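Local coordinates for protein UL16 (Human herpesvirus 5 strain ad169, PDB 2WY3), which helps the virus escape natural killer cells by holding the stress ligands ULBP1 and ULBP2 inside the cell, away from the activating receptor KLRK1, at residues B[32-43]-B[94-104]. Numbering follows the deposited sequence. Where two conformers were deposited one is given.
Sequences GMCISICYYENV and PVTKLYTSRMV. With NAG (2-acetamido-2-deoxy-beta-D-glucopyranose), chain I.
Pro-94 O accepts a nearly straight hydrogen bond (3.2 Å) from the backbone N of Asn-42, whose ND2 carries the first sugar of an N-linked glycan. At Val-95 the CG1 methyl sits over the centre of the Tyr-39 ring, 3.7 Å from its centroid, a CH-pi contact, while CG2 reaches the hydroxyl end; CG of Tyr-39 lies anti to the backbone N (chi1 -169°), which swings the ring over that valine. The hydroxyl itself bonds an acidic side chain of another protein's chain. Thr-96 exchanges backbone bonds with Tyr-40 in both directions, its N lying 2.8 Å from Tyr-40 O. Lys-97 runs extended, its CD 4.0 Å from Ile-37 CG2. On the opposite face Leu-98 CG meets Tyr-40 CE2 at 3.7 Å. Strands 34-41 and 95-102 are neighbours in the three-stranded antiparallel sheet of an immunoglobulin-like beta-sandwich: Leu-98, Cys-38 and Tyr-40 turn toward the facing sheet, where Cys-38 is disulfide-bonded to Cys-114, and Tyr-39, Ile-37 and Tyr-99 meet the other protein. Tyr-99 takes Ile-37 CG2 over one face, offset toward the rim, 3.9 Å from the centroid. Thr-100 OG1 shares a water with Ser-36 OG and Leu-98 O, and also bonds Trp-65. Beyond it, Arg-102 CG passes Cys-34 SG at 3.9 Å, and Val-104 CG2 presses on Cys-34 N.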
ATOM      1  N   GLY B  32      -6.587  13.470  10.731  1.00 17.77           N
ATOM      2  CA  GLY B  32      -5.933  14.241   9.682  1.00 20.33           C
ATOM      3  C   GLY B  32      -5.538  13.399   8.481  1.00 18.46           C
ATOM      4  O   GLY B  32      -4.890  13.879   7.554  1.00 21.36           O
ATOM      5  N   MET B  33      -5.921  12.130   8.499  1.00 16.67           N
ATOM      6  CA  MET B  33      -5.586  11.224   7.402  1.00 17.64           C
ATOM      7  C   MET B  33      -6.752  10.272   7.144  1.00 16.65           C
ATOM      8  O   MET B  33      -7.411   9.808   8.083  1.00 17.90           O
ATOM      9  CB  MET B  33      -4.289  10.443   7.716  1.00 23.64           C
ATOM     10  CG  MET B  33      -4.017   9.239   6.797  1.00 27.38           C
ATOM     11  SD  MET B  33      -2.400   8.436   7.087  1.00 27.07           S
ATOM     12  CE  MET B  33      -1.324   9.725   6.529  1.00 25.40           C
ATOM     13  N   CYS B  34      -7.034  10.005   5.871  1.00 17.23           N
ATOM     14  CA  CYS B  34      -8.033   8.995   5.529  1.00 19.83           C
ATOM     15  C   CYS B  34      -7.409   7.999   4.565  1.00 19.40           C
ATOM     16  O   CYS B  34      -7.495   8.167   3.347  1.00 20.31           O
ATOM     17  CB  CYS B  34      -9.277   9.610   4.887  1.00 22.64           C
ATOM     18  SG  CYS B  34     -10.487   8.336   4.385  1.00 26.52           S
ATOM     19  N   ILE B  35      -6.751   6.992   5.124  1.00 15.66           N
ATOM     20  CA  ILE B  35      -6.217   5.889   4.337  1.00 13.16           C
ATOM     21  C   ILE B  35      -6.640   4.586   5.009  1.00 15.68           C
ATOM     22  O   ILE B  35      -6.184   4.261   6.107  1.00 18.15           O
ATOM     23  CB  ILE B  35      -4.680   5.937   4.272  1.00 16.87           C
ATOM     24  CG1 ILE B  35      -4.229   7.213   3.556  1.00 19.51           C
ATOM     25  CG2 ILE B  35      -4.134   4.685   3.560  1.00 22.84           C
ATOM     26  CD1 ILE B  35      -2.707   7.370   3.492  1.00 22.07           C
ATOM     27  N   SER B  36      -7.532   3.869   4.338  1.00 17.87           N
ATOM     28  CA  SER B  36      -7.987   2.563   4.771  1.00 16.43           C
ATOM     29  C   SER B  36      -7.485   1.533   3.776  1.00 16.29           C
ATOM     30  O   SER B  36      -7.645   1.704   2.562  1.00 19.60           O
ATOM     31  CB  SER B  36      -9.522   2.572   4.831  1.00 23.51           C
ATOM     32  OG  SER B  36     -10.083   1.297   4.588  1.00 24.33           O
ATOM     33  N   ILE B  37      -6.837   0.492   4.285  1.00 16.36           N
ATOM     34  CA  ILE B  37      -6.318  -0.583   3.444  1.00 15.46           C
ATOM     35  C   ILE B  37      -6.777  -1.912   4.043  1.00 21.33           C
ATOM     36  O   ILE B  37      -6.200  -2.393   5.017  1.00 21.11           O
ATOM     37  CB  ILE B  37      -4.781  -0.555   3.374  1.00 14.73           C
ATOM     38  CG1 ILE B  37      -4.306   0.843   2.948  1.00 17.64           C
ATOM     39  CG2 ILE B  37      -4.286  -1.641   2.411  1.00 18.05           C
ATOM     40  CD1 ILE B  37      -2.792   1.094   3.093  1.00 18.32           C
ATOM     41  N   CYS B  38      -7.816  -2.502   3.470  1.00 17.90           N
ATOM     42  CA  CYS B  38      -8.398  -3.703   4.050  0.75 20.45           C
ATOM     43  C   CYS B  38      -7.953  -4.987   3.363  1.00 17.32           C
ATOM     44  O   CYS B  38      -7.839  -5.038   2.146  1.00 18.25           O
ATOM     45  CB  CYS B  38      -9.901  -3.564   4.048  0.75 16.95           C
ATOM     46  SG  CYS B  38     -10.364  -2.218   5.183  0.75 21.93           S
ATOM     47  N   TYR B  39      -7.715  -6.004   4.177  1.00 15.79           N
ATOM     48  CA  TYR B  39      -7.005  -7.206   3.786  1.00 16.58           C
ATOM     49  C   TYR B  39      -7.958  -8.388   3.677  1.00 18.32           C
ATOM     50  O   TYR B  39      -8.542  -8.815   4.681  1.00 21.01           O
ATOM     51  CB  TYR B  39      -5.988  -7.441   4.904  1.00 16.69           C
ATOM     52  CG  TYR B  39      -4.906  -8.457   4.702  1.00 18.13           C
ATOM     53  CD1 TYR B  39      -3.592  -8.053   4.476  1.00 22.42           C
ATOM     54  CD2 TYR B  39      -5.161  -9.811   4.813  1.00 18.70           C
ATOM     55  CE1 TYR B  39      -2.571  -8.973   4.334  1.00 21.66           C
ATOM     56  CE2 TYR B  39      -4.140 -10.747   4.671  1.00 20.36           C
ATOM     57  CZ  TYR B  39      -2.848 -10.316   4.431  1.00 19.48           C
ATOM     58  OH  TYR B  39      -1.832 -11.236   4.298  1.00 24.38           O
ATOM     59  N   TYR B  40      -8.124  -8.910   2.464  1.00 12.59           N
ATOM     60  CA  TYR B  40      -9.068 -10.003   2.204  1.00 12.79           C
ATOM     61  C   TYR B  40      -8.341 -11.227   1.667  1.00 20.29           C
ATOM     62  O   TYR B  40      -7.774 -11.182   0.578  1.00 22.33           O
ATOM     63  CB  TYR B  40     -10.072  -9.588   1.121  1.00 13.26           C
ATOM     64  CG  TYR B  40     -11.094  -8.543   1.516  1.00 18.60           C
ATOM     65  CD1 TYR B  40     -12.402  -8.906   1.836  1.00 15.73           C
ATOM     66  CD2 TYR B  40     -10.761  -7.193   1.530  1.00 16.29           C
ATOM     67  CE1 TYR B  40     -13.350  -7.943   2.166  1.00 16.45           C
ATOM     68  CE2 TYR B  40     -11.686  -6.231   1.872  1.00 18.19           C
ATOM     69  CZ  TYR B  40     -12.976  -6.604   2.197  1.00 16.89           C
ATOM     70  OH  TYR B  40     -13.891  -5.636   2.523  1.00 18.68           O
ATOM     71  N   GLU B  41      -8.385 -12.332   2.399  1.00 16.66           N
ATOM     72  CA  GLU B  41      -7.813 -13.578   1.887  1.00 16.19           C
ATOM     73  C   GLU B  41      -8.844 -14.375   1.094  1.00 21.39           C
ATOM     74  O   GLU B  41     -10.036 -14.338   1.405  1.00 20.29           O
ATOM     75  CB  GLU B  41      -7.294 -14.424   3.061  1.00 23.56           C
ATOM     76  CG  GLU B  41      -6.242 -13.674   3.862  1.00 26.62           C
ATOM     77  CD  GLU B  41      -5.739 -14.424   5.072  1.00 45.52           C
ATOM     78  OE1 GLU B  41      -6.536 -14.663   6.001  1.00 47.71           O
ATOM     79  OE2 GLU B  41      -4.533 -14.747   5.097  1.00 45.74           O
ATOM     80  N   ASN B  42      -8.358 -15.042   0.048  0.61 23.26           N
ATOM     81  CA  ASN B  42      -9.131 -16.011  -0.731  0.61 27.37           C
ATOM     82  C   ASN B  42     -10.457 -15.486  -1.288  0.61 24.10           C
ATOM     83  O   ASN B  42     -11.501 -16.133  -1.183  0.61 21.96           O
ATOM     84  CB  ASN B  42      -9.348 -17.288   0.081  0.61 28.08           C
ATOM     85  CG  ASN B  42      -8.088 -18.134   0.182  0.61 40.33           C
ATOM     86  OD1 ASN B  42      -7.031 -17.761  -0.331  0.61 43.51           O
ATOM     87  ND2 ASN B  42      -8.196 -19.284   0.839  0.61 53.12           N
ATOM     88  N   VAL B  43     -10.396 -14.309  -1.895  1.00 21.18           N
ATOM     89  CA  VAL B  43     -11.553 -13.715  -2.549  1.00 17.41           C
ATOM     90  C   VAL B  43     -11.868 -14.510  -3.809  1.00 21.81           C
ATOM     91  O   VAL B  43     -10.977 -14.769  -4.611  1.00 26.98           O
ATOM     92  CB  VAL B  43     -11.278 -12.246  -2.918  1.00 18.42           C
ATOM     93  CG1 VAL B  43     -12.454 -11.651  -3.698  1.00 22.50           C
ATOM     94  CG2 VAL B  43     -11.019 -11.434  -1.650  1.00 18.55           C
ATOM     95  N   PRO B  94      -2.131 -14.920  -1.521  1.00 25.52           N
ATOM     96  CA  PRO B  94      -3.475 -14.867  -2.115  1.00 26.42           C
ATOM     97  C   PRO B  94      -4.376 -13.862  -1.416  1.00 23.81           C
ATOM     98  O   PRO B  94      -5.388 -14.245  -0.832  1.00 25.99           O
ATOM     99  CB  PRO B  94      -4.035 -16.277  -1.865  1.00 29.09           C
ATOM    100  CG  PRO B  94      -2.899 -17.094  -1.365  1.00 35.25           C
ATOM    101  CD  PRO B  94      -1.921 -16.154  -0.749  1.00 33.69           C
ATOM    102  N   VAL B  95      -4.000 -12.596  -1.482  1.00 18.15           N
ATOM    103  CA  VAL B  95      -4.667 -11.534  -0.747  1.00 15.41           C
ATOM    104  C   VAL B  95      -5.121 -10.457  -1.716  1.00 18.45           C
ATOM    105  O   VAL B  95      -4.355 -10.043  -2.594  1.00 20.14           O
ATOM    106  CB  VAL B  95      -3.681 -10.892   0.247  1.00 17.25           C
ATOM    107  CG1 VAL B  95      -4.309  -9.663   0.927  1.00 20.39           C
ATOM    108  CG2 VAL B  95      -3.231 -11.928   1.282  1.00 22.83           C
ATOM    109  N   THR B  96      -6.352  -9.988  -1.540  1.00 18.18           N
ATOM    110  CA  THR B  96      -6.819  -8.805  -2.242  1.00 16.27           C
ATOM    111  C   THR B  96      -6.911  -7.680  -1.218  1.00 17.36           C
ATOM    112  O   THR B  96      -7.451  -7.877  -0.144  1.00 18.31           O
ATOM    113  CB  THR B  96      -8.222  -9.035  -2.831  1.00 22.85           C
ATOM    114  OG1 THR B  96      -8.173 -10.118  -3.767  1.00 24.60           O
ATOM    115  CG2 THR B  96      -8.715  -7.778  -3.534  1.00 24.70           C
ATOM    116  N   LYS B  97      -6.371  -6.510  -1.538  1.00 16.43           N
ATOM    117  CA  LYS B  97      -6.519  -5.370  -0.639  1.00 16.78           C
ATOM    118  C   LYS B  97      -7.448  -4.350  -1.269  1.00 18.73           C
ATOM    119  O   LYS B  97      -7.353  -4.076  -2.470  1.00 20.24           O
ATOM    120  CB  LYS B  97      -5.164  -4.721  -0.383  1.00 19.27           C
ATOM    121  CG  LYS B  97      -4.272  -5.514   0.559  1.00 25.94           C
ATOM    122  CD  LYS B  97      -2.870  -4.923   0.583  1.00 27.75           C
ATOM    123  CE  LYS B  97      -2.012  -5.576   1.653  1.00 34.05           C
ATOM    124  NZ  LYS B  97      -0.594  -5.155   1.510  1.00 32.07           N
ATOM    125  N   LEU B  98      -8.349  -3.792  -0.466  1.00 15.93           N
ATOM    126  CA  LEU B  98      -9.161  -2.672  -0.920  1.00 16.99           C
ATOM    127  C   LEU B  98      -8.569  -1.389  -0.338  1.00 15.80           C
ATOM    128  O   LEU B  98      -8.421  -1.263   0.882  1.00 17.45           O
ATOM    129  CB  LEU B  98     -10.613  -2.828  -0.452  1.00 16.30           C
ATOM    130  CG  LEU B  98     -11.431  -3.992  -1.018  1.00 19.08           C
ATOM    131  CD1 LEU B  98     -12.909  -3.791  -0.716  1.00 18.11           C
ATOM    132  CD2 LEU B  98     -11.208  -4.130  -2.521  1.00 21.69           C
ATOM    133  N   TYR B  99      -8.242  -0.439  -1.208  1.00 16.58           N
ATOM    134  CA  TYR B  99      -7.655   0.831  -0.788  1.00 17.01           C
ATOM    135  C   TYR B  99      -8.665   1.945  -0.894  1.00 20.29           C
ATOM    136  O   TYR B  99      -9.258   2.145  -1.951  1.00 18.26           O
ATOM    137  CB  TYR B  99      -6.475   1.202  -1.697  1.00 17.73           C
ATOM    138  CG  TYR B  99      -5.231   0.402  -1.461  1.00 18.76           C
ATOM    139  CD1 TYR B  99      -4.154   0.952  -0.771  1.00 20.86           C
ATOM    140  CD2 TYR B  99      -5.122  -0.905  -1.926  1.00 18.35           C
ATOM    141  CE1 TYR B  99      -2.999   0.227  -0.555  1.00 18.99           C
ATOM    142  CE2 TYR B  99      -3.966  -1.643  -1.706  1.00 19.87           C
ATOM    143  CZ  TYR B  99      -2.910  -1.064  -1.018  1.00 17.94           C
ATOM    144  OH  TYR B  99      -1.762  -1.781  -0.784  1.00 26.22           O
ATOM    145  N   THR B 100      -8.858   2.672   0.201  1.00 17.20           N
ATOM    146  CA  THR B 100      -9.666   3.881   0.187  1.00 16.91           C
ATOM    147  C   THR B 100      -8.833   5.018   0.765  1.00 19.00           C
ATOM    148  O   THR B 100      -8.579   5.056   1.969  1.00 21.31           O
ATOM    149  CB  THR B 100     -10.950   3.716   1.033  1.00 18.90           C
ATOM    150  OG1 THR B 100     -11.655   2.530   0.617  1.00 19.89           O
ATOM    151  CG2 THR B 100     -11.855   4.947   0.874  1.00 20.48           C
ATOM    152  N   SER B 101      -8.396   5.927  -0.097  1.00 15.50           N
ATOM    153  CA  SER B 101      -7.636   7.097   0.335  1.00 15.47           C
ATOM    154  C   SER B 101      -8.366   8.338  -0.149  1.00 20.20           C
ATOM    155  O   SER B 101      -8.715   8.437  -1.319  1.00 19.52           O
ATOM    156  CB  SER B 101      -6.210   7.048  -0.239  1.00 21.10           C
ATOM    157  OG  SER B 101      -5.480   8.221   0.085  1.00 26.56           O
ATOM    158  N   ARG B 102      -8.602   9.283   0.753  1.00 18.27           N
ATOM    159  CA  ARG B 102      -9.356  10.477   0.413  1.00 18.28           C
ATOM    160  C   ARG B 102      -8.766  11.673   1.121  1.00 18.91           C
ATOM    161  O   ARG B 102      -8.133  11.528   2.169  1.00 19.53           O
ATOM    162  CB  ARG B 102     -10.814  10.329   0.875  1.00 19.41           C
ATOM    163  CG  ARG B 102     -11.422   8.964   0.626  1.00 20.11           C
ATOM    164  CD  ARG B 102     -12.886   8.946   1.065  1.00 23.34           C
ATOM    165  NE  ARG B 102     -13.779   9.423   0.015  1.00 20.46           N
ATOM    166  CZ  ARG B 102     -15.077   9.668   0.178  1.00 24.02           C
ATOM    167  NH1 ARG B 102     -15.650   9.521   1.369  1.00 20.28           N
ATOM    168  NH2 ARG B 102     -15.803  10.081  -0.854  1.00 25.20           N
ATOM    169  N   MET B 103      -9.000  12.856   0.564  1.00 19.26           N
ATOM    170  CA  MET B 103      -8.711  14.090   1.273  1.00 21.91           C
ATOM    171  C   MET B 103      -9.608  14.142   2.502  1.00 22.34           C
ATOM    172  O   MET B 103     -10.775  13.756   2.441  1.00 19.65           O
ATOM    173  CB  MET B 103      -8.961  15.305   0.373  1.00 24.58           C
ATOM    174  CG  MET B 103      -8.090  15.295  -0.874  1.00 31.93           C
ATOM    175  SD  MET B 103      -8.333  16.766  -1.892  1.00 59.84           S
ATOM    176  CE  MET B 103     -10.076  16.654  -2.246  1.00 28.67           C
ATOM    177  N   VAL B 104      -9.052  14.601   3.616  1.00 19.18           N
ATOM    178  CA  VAL B 104      -9.802  14.701   4.861  1.00 18.27           C
ATOM    179  C   VAL B 104     -10.464  16.074   4.972  1.00 20.80           C
ATOM    180  O   VAL B 104      -9.792  17.109   4.994  1.00 21.03           O
ATOM    181  CB  VAL B 104      -8.904  14.444   6.087  1.00 27.64           C
ATOM    182  CG1 VAL B 104      -9.707  14.583   7.374  1.00 22.17           C
ATOM    183  CG2 VAL B 104      -8.286  13.051   5.998  1.00 33.36           C
TER
HETATM  184  C1  NAG I1202      -6.915 -19.937   0.827  0.61 44.90           C
HETATM  185  C2  NAG I1202      -6.732 -20.270   2.303  0.61 48.88           C
HETATM  186  C3  NAG I1202      -5.558 -21.208   2.544  0.61 54.30           C
HETATM  187  C4  NAG I1202      -5.590 -22.375   1.568  0.61 60.52           C
HETATM  188  C5  NAG I1202      -5.716 -21.863   0.139  0.61 58.86           C
HETATM  189  C6  NAG I1202      -5.762 -23.021  -0.852  0.61 59.11           C
HETATM  190  C7  NAG I1202      -7.274 -18.689   4.064  0.61 48.05           C
HETATM  191  C8  NAG I1202      -6.671 -17.710   5.027  0.61 46.78           C
HETATM  192  N2  NAG I1202      -6.512 -19.040   3.034  0.61 50.58           N
HETATM  193  O3  NAG I1202      -5.608 -21.695   3.867  0.61 49.91           O
HETATM  194  O4  NAG I1202      -4.406 -23.130   1.692  0.61 67.72           O
HETATM  195  O5  NAG I1202      -6.886 -21.082   0.001  0.61 53.11           O
HETATM  196  O6  NAG I1202      -6.978 -23.719  -0.692  0.61 60.87           O
HETATM  197  O7  NAG I1202      -8.411 -19.126   4.238  0.61 49.86           O
HETATM  198  O   HOH W   1      -5.665  11.420   3.798  1.00 24.63           O
HETATM  199  O   HOH W   2     -10.527   0.495   2.067  1.00 16.77           O
HETATM  200  O   HOH W   3      -7.862 -12.878  -2.388  0.99 25.80           O